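Local atomic coordinates of immune protein (Enterobacter cloacae, PDB entry 6D7Y), a protein that probably neutralises the toxic C-terminal tip of a CdiA protein by binding it, as the immunity partner in contact-dependent growth inhibition. Residues B[8-13]-B[93-98]; B[62-67]-B[84-89]. All blocks are in the same frame, centred on the assembly; numbering follows the deposited sequence.

Contact 1: residues B[8-13]-B[93-98]; sequences IFEGVN and GVDVGL
Next to the backbone pairing of strands 3-10 and 93-102, a side chain takes over part of the bonding that two backbones began. Phe9 and Val96 form an antiparallel hydrogen-bonded pair, with Phe9 N 2.8 Å from Val96 O and almost in line with that C=O. Beyond this pair Gly11, with its positive phi, bends the chain. With CG anti to its own carbonyl carbon (chi1 -71°), the Asp95 carboxylate lies alongside the extended Glu10 chain, and OD1 accepts the Gly11 N-H at 3.0 Å from above the carboxylate plane. Val12 N then reaches Val94 O at 2.8 Å, and one water joins Val12 O to Val94 N. On the face bearing Phe9 and Val96, the Phe9 ring has Val96 O in plane at its edge, while CE1 meets Leu98 CD1 at 4.0 Å; the Val12 and Val96 side chains cross obliquely, CG2 to CG2 at 3.9 Å. Helices 17-25 and 105-126 pack over these groups. On the other face, Ile8 CD1 rests against Gly97 CA. Glu10 OE2 and Asp95 OD2 stand 4.8 Å apart, but Asn130 binds Glu10 OE1 and Tyr90 OH binds Asp95 OD1, which probably eases the repulsion between the like charges.

Contact 2: residues B[62-67]-B[84-89]; sequences DLYFGV and LLRVLK
Tyr64 shows how one long side chain can lie along a sheet and touch both strands. Its CB leaves the strand with CG anti to the backbone N (chi1 157°), and CB and CG pass at the fringe of Val87 O. CD1 comes nearer to that same carbonyl oxygen, at 3.6 Å. CE1 is the busiest ring atom: Arg86 CB meets it in the ring plane at 3.8 Å, and Arg86 NE lies equally near. The ring also passes over the neighbouring backbone, with Gly66 N on one face. At the tip, OH is 2.7 Å from a water that accepts a hydrogen bond from Arg86 NE, 2.6 Å away. Arg86 bends at chi3, which sets one face of its guanidinium against the CD1 side of the Tyr64 ring, the two planes 34° apart.

The strands are the arms of a beta hairpin, 63-75 with 78-90, in an antiparallel sheet; three hydrogen-bonded pairs, Leu63 with Lys89, Phe65 with Val87 and Val67 with Leu85, supply six backbone bonds.

The side chains of these pairs occupy the other face, against helices 17-25 and 50-58. Phe65 takes the crowded position between backbone N and carbonyl carbon (chi1 72°), so that its ring lies flat over Val87, whose CB sits 3.9 Å from the centroid in a CH-pi contact. Val67 CG1 meets Leu85 CD2 at 3.5 Å. The extended Lys89 chain carries NZ to the carbonyl oxygens of Leu57 and Phe59, at the C-terminal end of helix 50-58.

Overall arrangement
Contacts 1 and 2 illustrate how pairings made at very different chain separations can merge into one sheet. Contact 2 is local, within a hairpin, whereas contact 1 brings strand 3-10 back to strand 93-102 from far along the sequence, with the whole hairpin lying in the intervening chain. Their centres are 10 Å apart. Strands 78-90 and 93-102 are sheet neighbours and join the two: Gly97 O lies 2.7 Å from Arg86 N and Asp95 O 3.1 Å from Leu88 N, both probable hydrogen bonds. The four strands thus run in the order 63-75, 78-90, 93-102, 3-10. Helix 17-25 packs against side chains from both contacts, Val96 and Leu85 among them.

Contact 1: residues B[8-13]-B[93-98]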
ATOM      1  N   ILE B   8       4.673  -0.998   2.713  1.00 21.87           N
ATOM      2  CA  ILE B   8       4.958  -1.071   1.303  1.00 23.09           C
ATOM      3  C   ILE B   8       5.082  -2.501   0.782  1.00 24.13           C
ATOM      4  O   ILE B   8       5.725  -3.345   1.434  1.00 23.84           O
ATOM      5  CB  ILE B   8       6.366  -0.453   1.010  1.00 23.54           C
ATOM      6  CG1 ILE B   8       6.504   0.997   1.513  1.00 23.09           C
ATOM      7  CG2 ILE B   8       6.697  -0.509  -0.478  1.00 24.51           C
ATOM      8  CD1 ILE B   8       5.689   1.999   0.802  1.00 23.54           C
ATOM      9  N   PHE B   9       4.445  -2.753  -0.369  1.00 25.31           N
ATOM     10  CA  PHE B   9       4.607  -4.021  -1.112  1.00 27.56           C
ATOM     11  C   PHE B   9       5.609  -3.580  -2.192  1.00 28.25           C
ATOM     12  O   PHE B   9       5.249  -2.837  -3.112  1.00 27.49           O
ATOM     13  CB  PHE B   9       3.328  -4.484  -1.785  1.00 28.97           C
ATOM     14  CG  PHE B   9       2.187  -4.816  -0.854  1.00 29.24           C
ATOM     15  CD1 PHE B   9       1.260  -3.844  -0.500  1.00 29.30           C
ATOM     16  CD2 PHE B   9       1.990  -6.119  -0.397  1.00 30.72           C
ATOM     17  CE1 PHE B   9       0.180  -4.156   0.315  1.00 29.87           C
ATOM     18  CE2 PHE B   9       0.914  -6.437   0.424  1.00 31.05           C
ATOM     19  CZ  PHE B   9       0.002  -5.448   0.774  1.00 30.51           C
ATOM     20  N   GLU B  10       6.869  -4.009  -2.080  1.00 29.77           N
ATOM     21  CA  GLU B  10       7.912  -3.584  -3.013  1.00 31.32           C
ATOM     22  C   GLU B  10       8.143  -4.603  -4.117  1.00 33.13           C
ATOM     23  O   GLU B  10       8.266  -5.783  -3.833  1.00 33.69           O
ATOM     24  CB  GLU B  10       9.219  -3.394  -2.278  1.00 32.15           C
ATOM     25  CG  GLU B  10      10.320  -2.793  -3.134  1.00 34.32           C
ATOM     26  CD  GLU B  10      11.640  -2.719  -2.407  1.00 35.42           C
ATOM     27  OE1 GLU B  10      12.016  -3.717  -1.790  1.00 37.95           O
ATOM     28  OE2 GLU B  10      12.311  -1.667  -2.472  1.00 36.93           O
ATOM     29  N   GLY B  11       8.221  -4.122  -5.361  1.00 34.04           N
ATOM     30  CA  GLY B  11       8.458  -4.989  -6.526  1.00 36.40           C
ATOM     31  C   GLY B  11       7.338  -5.984  -6.749  1.00 37.45           C
ATOM     32  O   GLY B  11       7.547  -7.187  -6.745  1.00 38.10           O
ATOM     33  N   VAL B  12       6.141  -5.466  -6.957  1.00 37.21           N
ATOM     34  CA  VAL B  12       4.968  -6.299  -7.158  1.00 38.97           C
ATOM     35  C   VAL B  12       5.023  -6.945  -8.554  1.00 41.66           C
ATOM     36  O   VAL B  12       5.600  -6.383  -9.492  1.00 42.36           O
ATOM     37  CB  VAL B  12       3.676  -5.456  -6.985  1.00 38.07           C
ATOM     38  CG1 VAL B  12       2.420  -6.292  -7.194  1.00 39.84           C
ATOM     39  CG2 VAL B  12       3.658  -4.803  -5.608  1.00 36.58           C
ATOM     40  N   ASN B  13       4.455  -8.137  -8.673  1.00 43.77           N
ATOM     41  CA  ASN B  13       4.391  -8.836  -9.967  1.00 46.55           C
ATOM     42  C   ASN B  13       3.351  -8.095 -10.807  1.00 46.32           C
ATOM     43  O   ASN B  13       2.165  -8.135 -10.494  1.00 46.55           O
ATOM     44  CB  ASN B  13       4.010 -10.296  -9.759  1.00 48.32           C
ATOM     45  CG  ASN B  13       3.899 -11.067 -11.061  1.00 51.33           C
ATOM     46  OD1 ASN B  13       3.453 -10.532 -12.083  1.00 51.95           O
ATOM     47  ND2 ASN B  13       4.279 -12.341 -11.025  1.00 52.81           N
ATOM     48  N   GLY B  93      10.638  -1.287 -11.289  1.00 42.88           N
ATOM     49  CA  GLY B  93       9.400  -2.063 -11.174  1.00 41.50           C
ATOM     50  C   GLY B  93       8.204  -1.279 -10.655  1.00 39.11           C
ATOM     51  O   GLY B  93       8.071  -0.089 -10.938  1.00 39.29           O
ATOM     52  N   VAL B  94       7.361  -1.949  -9.864  1.00 36.91           N
ATOM     53  CA  VAL B  94       6.143  -1.365  -9.310  1.00 34.76           C
ATOM     54  C   VAL B  94       6.007  -1.621  -7.797  1.00 33.38           C
ATOM     55  O   VAL B  94       6.258  -2.724  -7.318  1.00 32.43           O
ATOM     56  CB  VAL B  94       4.898  -1.936 -10.021  1.00 35.51           C
ATOM     57  CG1 VAL B  94       3.606  -1.409  -9.392  1.00 34.44           C
ATOM     58  CG2 VAL B  94       4.938  -1.598 -11.505  1.00 36.47           C
ATOM     59  N   ASP B  95       5.606  -0.581  -7.059  1.00 30.53           N
ATOM     60  CA  ASP B  95       5.376  -0.682  -5.622  1.00 29.79           C
ATOM     61  C   ASP B  95       3.931  -0.246  -5.337  1.00 28.21           C
ATOM     62  O   ASP B  95       3.369   0.574  -6.063  1.00 28.24           O
ATOM     63  CB  ASP B  95       6.263   0.271  -4.814  1.00 29.56           C
ATOM     64  CG  ASP B  95       7.716  -0.109  -4.779  1.00 30.77           C
ATOM     65  OD1 ASP B  95       8.171  -1.078  -5.428  1.00 31.97           O
ATOM     66  OD2 ASP B  95       8.434   0.606  -4.054  1.00 31.91           O
ATOM     67  N   VAL B  96       3.357  -0.804  -4.278  1.00 26.92           N
ATOM     68  CA  VAL B  96       2.026  -0.459  -3.804  1.00 25.81           C
ATOM     69  C   VAL B  96       2.242  -0.075  -2.346  1.00 24.02           C
ATOM     70  O   VAL B  96       2.787  -0.849  -1.578  1.00 24.71           O
ATOM     71  CB  VAL B  96       1.044  -1.629  -3.943  1.00 28.02           C
ATOM     72  CG1 VAL B  96      -0.291  -1.290  -3.313  1.00 28.54           C
ATOM     73  CG2 VAL B  96       0.883  -2.016  -5.419  1.00 29.61           C
ATOM     74  N   GLY B  97       1.851   1.140  -1.949  1.00 25.31           N
ATOM     75  CA  GLY B  97       2.060   1.552  -0.596  1.00 23.48           C
ATOM     76  C   GLY B  97       0.811   2.096   0.024  1.00 23.66           C
ATOM     77  O   GLY B  97      -0.049   2.583  -0.690  1.00 23.59           O
ATOM     78  N   LEU B  98       0.719   1.944   1.340  1.00 23.08           N
ATOM     79  CA  LEU B  98      -0.406   2.449   2.147  1.00 24.48           C
ATOM     80  C   LEU B  98       0.140   3.368   3.222  1.00 23.26           C
ATOM     81  O   LEU B  98       0.925   2.922   4.067  1.00 21.18           O
ATOM     82  CB  LEU B  98      -1.183   1.310   2.810  1.00 25.68           C
ATOM     83  CG  LEU B  98      -2.078   0.431   1.924  1.00 28.68           C
ATOM     84  CD1 LEU B  98      -1.271  -0.435   0.969  1.00 29.24           C
ATOM     85  CD2 LEU B  98      -2.937  -0.469   2.806  1.00 30.53           C
TER
HETATM   86  O   HOH W   1       7.879  -4.633 -10.209  1.00 37.69           O

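Contact 2: residues B[62-67]-B[84-89]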
ATOM      1  N   ASP B  62       7.872   6.806 -16.108  1.00 44.55           N
ATOM      2  CA  ASP B  62       7.493   6.652 -14.686  1.00 41.88           C
ATOM      3  C   ASP B  62       6.123   7.276 -14.457  1.00 41.04           C
ATOM      4  O   ASP B  62       5.832   8.352 -14.997  1.00 43.60           O
ATOM      5  CB  ASP B  62       8.520   7.316 -13.785  1.00 40.84           C
ATOM      6  CG  ASP B  62       9.905   6.737 -13.960  1.00 42.30           C
ATOM      7  OD1 ASP B  62      10.022   5.652 -14.542  1.00 42.17           O
ATOM      8  OD2 ASP B  62      10.873   7.373 -13.507  1.00 43.57           O
ATOM      9  N   LEU B  63       5.293   6.606 -13.661  1.00 37.49           N
ATOM     10  CA  LEU B  63       3.921   7.047 -13.424  1.00 36.61           C
ATOM     11  C   LEU B  63       3.453   6.695 -12.023  1.00 33.57           C
ATOM     12  O   LEU B  63       3.812   5.672 -11.479  1.00 31.34           O
ATOM     13  CB  LEU B  63       3.009   6.344 -14.446  1.00 39.00           C
ATOM     14  CG  LEU B  63       1.492   6.539 -14.471  1.00 39.35           C
ATOM     15  CD1 LEU B  63       1.123   7.995 -14.708  1.00 40.58           C
ATOM     16  CD2 LEU B  63       0.883   5.670 -15.574  1.00 41.89           C
ATOM     17  N   TYR B  64       2.617   7.558 -11.465  1.00 32.66           N
ATOM     18  CA  TYR B  64       2.038   7.367 -10.150  1.00 31.66           C
ATOM     19  C   TYR B  64       0.572   7.663 -10.175  1.00 31.18           C
ATOM     20  O   TYR B  64       0.130   8.494 -10.942  1.00 32.10           O
ATOM     21  CB  TYR B  64       2.651   8.378  -9.155  1.00 31.11           C
ATOM     22  CG  TYR B  64       1.796   8.675  -7.914  1.00 30.20           C
ATOM     23  CD1 TYR B  64       1.861   7.860  -6.792  1.00 30.05           C
ATOM     24  CD2 TYR B  64       0.936   9.775  -7.873  1.00 31.55           C
ATOM     25  CE1 TYR B  64       1.086   8.116  -5.670  1.00 31.46           C
ATOM     26  CE2 TYR B  64       0.155  10.045  -6.745  1.00 31.76           C
ATOM     27  CZ  TYR B  64       0.240   9.211  -5.647  1.00 31.78           C
ATOM     28  OH  TYR B  64      -0.497   9.439  -4.512  1.00 31.97           O
ATOM     29  N   PHE B  65      -0.168   6.951  -9.341  1.00 31.29           N
ATOM     30  CA  PHE B  65      -1.551   7.311  -9.077  1.00 32.86           C
ATOM     31  C   PHE B  65      -1.816   6.939  -7.631  1.00 30.86           C
ATOM     32  O   PHE B  65      -1.180   6.043  -7.071  1.00 29.43           O
ATOM     33  CB  PHE B  65      -2.578   6.740 -10.068  1.00 35.70           C
ATOM     34  CG  PHE B  65      -2.829   5.265  -9.955  1.00 35.47           C
ATOM     35  CD1 PHE B  65      -3.859   4.787  -9.161  1.00 36.36           C
ATOM     36  CD2 PHE B  65      -2.096   4.368 -10.700  1.00 37.69           C
ATOM     37  CE1 PHE B  65      -4.129   3.436  -9.084  1.00 36.65           C
ATOM     38  CE2 PHE B  65      -2.343   3.007 -10.622  1.00 38.54           C
ATOM     39  CZ  PHE B  65      -3.363   2.539  -9.808  1.00 37.86           C
ATOM     40  N   GLY B  66      -2.714   7.681  -7.010  1.00 31.41           N
ATOM     41  CA  GLY B  66      -3.059   7.437  -5.639  1.00 31.13           C
ATOM     42  C   GLY B  66      -4.542   7.554  -5.463  1.00 32.57           C
ATOM     43  O   GLY B  66      -5.249   8.127  -6.309  1.00 33.83           O
ATOM     44  N   VAL B  67      -5.013   7.003  -4.361  1.00 31.34           N
ATOM     45  CA  VAL B  67      -6.414   7.009  -4.053  1.00 33.29           C
ATOM     46  C   VAL B  67      -6.578   6.971  -2.551  1.00 31.80           C
ATOM     47  O   VAL B  67      -5.787   6.340  -1.852  1.00 30.72           O
ATOM     48  CB  VAL B  67      -7.128   5.810  -4.743  1.00 36.55           C
ATOM     49  CG1 VAL B  67      -6.528   4.492  -4.336  1.00 36.98           C
ATOM     50  CG2 VAL B  67      -8.609   5.801  -4.454  1.00 39.25           C
ATOM     51  N   LEU B  84      -4.002   6.463   2.470  1.00 25.05           N
ATOM     52  CA  LEU B  84      -3.615   6.916   1.135  1.00 24.80           C
ATOM     53  C   LEU B  84      -2.923   5.718   0.466  1.00 24.88           C
ATOM     54  O   LEU B  84      -1.919   5.281   0.959  1.00 23.68           O
ATOM     55  CB  LEU B  84      -2.618   8.069   1.208  1.00 25.10           C
ATOM     56  CG  LEU B  84      -2.015   8.576  -0.116  1.00 25.95           C
ATOM     57  CD1 LEU B  84      -3.076   9.089  -1.078  1.00 28.09           C
ATOM     58  CD2 LEU B  84      -0.968   9.653   0.145  1.00 26.07           C
ATOM     59  N   LEU B  85      -3.489   5.215  -0.629  1.00 25.11           N
ATOM     60  CA  LEU B  85      -2.928   4.095  -1.375  1.00 25.70           C
ATOM     61  C   LEU B  85      -2.133   4.697  -2.499  1.00 26.25           C
ATOM     62  O   LEU B  85      -2.671   5.531  -3.262  1.00 25.83           O
ATOM     63  CB  LEU B  85      -4.039   3.253  -1.952  1.00 28.55           C
ATOM     64  CG  LEU B  85      -3.658   2.051  -2.814  1.00 30.78           C
ATOM     65  CD1 LEU B  85      -2.968   1.022  -1.962  1.00 32.07           C
ATOM     66  CD2 LEU B  85      -4.905   1.481  -3.461  1.00 34.69           C
ATOM     67  N   ARG B  86      -0.872   4.269  -2.641  1.00 24.99           N
ATOM     68  CA  ARG B  86       0.009   4.795  -3.668  1.00 26.62           C
ATOM     69  C   ARG B  86       0.467   3.647  -4.565  1.00 27.77           C
ATOM     70  O   ARG B  86       0.854   2.601  -4.058  1.00 27.25           O
ATOM     71  CB  ARG B  86       1.242   5.427  -3.028  1.00 26.94           C
ATOM     72  CG  ARG B  86       0.922   6.527  -2.055  1.00 28.98           C
ATOM     73  CD  ARG B  86       2.142   7.183  -1.427  1.00 30.37           C
ATOM     74  NE  ARG B  86       2.854   8.122  -2.306  1.00 32.16           N
ATOM     75  CZ  ARG B  86       4.097   8.000  -2.791  1.00 32.23           C
ATOM     76  NH1 ARG B  86       4.898   6.978  -2.490  1.00 35.17           N
ATOM     77  NH2 ARG B  86       4.569   8.965  -3.572  1.00 33.09           N
ATOM     78  N   VAL B  87       0.392   3.852  -5.876  1.00 28.56           N
ATOM     79  CA  VAL B  87       0.827   2.848  -6.837  1.00 29.46           C
ATOM     80  C   VAL B  87       1.803   3.574  -7.729  1.00 30.27           C
ATOM     81  O   VAL B  87       1.459   4.588  -8.327  1.00 29.66           O
ATOM     82  CB  VAL B  87      -0.346   2.292  -7.639  1.00 31.56           C
ATOM     83  CG1 VAL B  87       0.132   1.139  -8.524  1.00 31.27           C
ATOM     84  CG2 VAL B  87      -1.468   1.841  -6.709  1.00 31.05           C
ATOM     85  N   LEU B  88       3.024   3.058  -7.850  1.00 32.44           N
ATOM     86  CA  LEU B  88       4.018   3.750  -8.646  1.00 34.82           C
ATOM     87  C   LEU B  88       4.842   2.820  -9.486  1.00 34.03           C
ATOM     88  O   LEU B  88       5.198   1.755  -9.026  1.00 32.33           O
ATOM     89  CB  LEU B  88       4.930   4.583  -7.731  1.00 37.89           C
ATOM     90  CG  LEU B  88       5.675   3.976  -6.544  1.00 40.24           C
ATOM     91  CD1 LEU B  88       6.916   3.212  -6.932  1.00 44.86           C
ATOM     92  CD2 LEU B  88       6.143   5.077  -5.604  1.00 41.13           C
ATOM     93  N   LYS B  89       5.117   3.218 -10.725  1.00 35.61           N
ATOM     94  CA  LYS B  89       5.969   2.395 -11.579  1.00 37.87           C
ATOM     95  C   LYS B  89       7.200   3.255 -11.878  1.00 38.02           C
ATOM     96  O   LYS B  89       7.084   4.444 -12.186  1.00 37.10           O
ATOM     97  CB  LYS B  89       5.274   1.855 -12.854  1.00 42.29           C
ATOM     98  CG  LYS B  89       5.413   2.675 -14.123  1.00 45.01           C
ATOM     99  CD  LYS B  89       5.125   1.821 -15.352  1.00 47.91           C
ATOM    100  CE  LYS B  89       5.600   2.523 -16.608  1.00 50.61           C
ATOM    101  NZ  LYS B  89       5.632   1.612 -17.776  1.00 55.71           N
TER
HETATM  102  O   HOH W   2       1.269  10.212  -2.634  0.50 27.67           O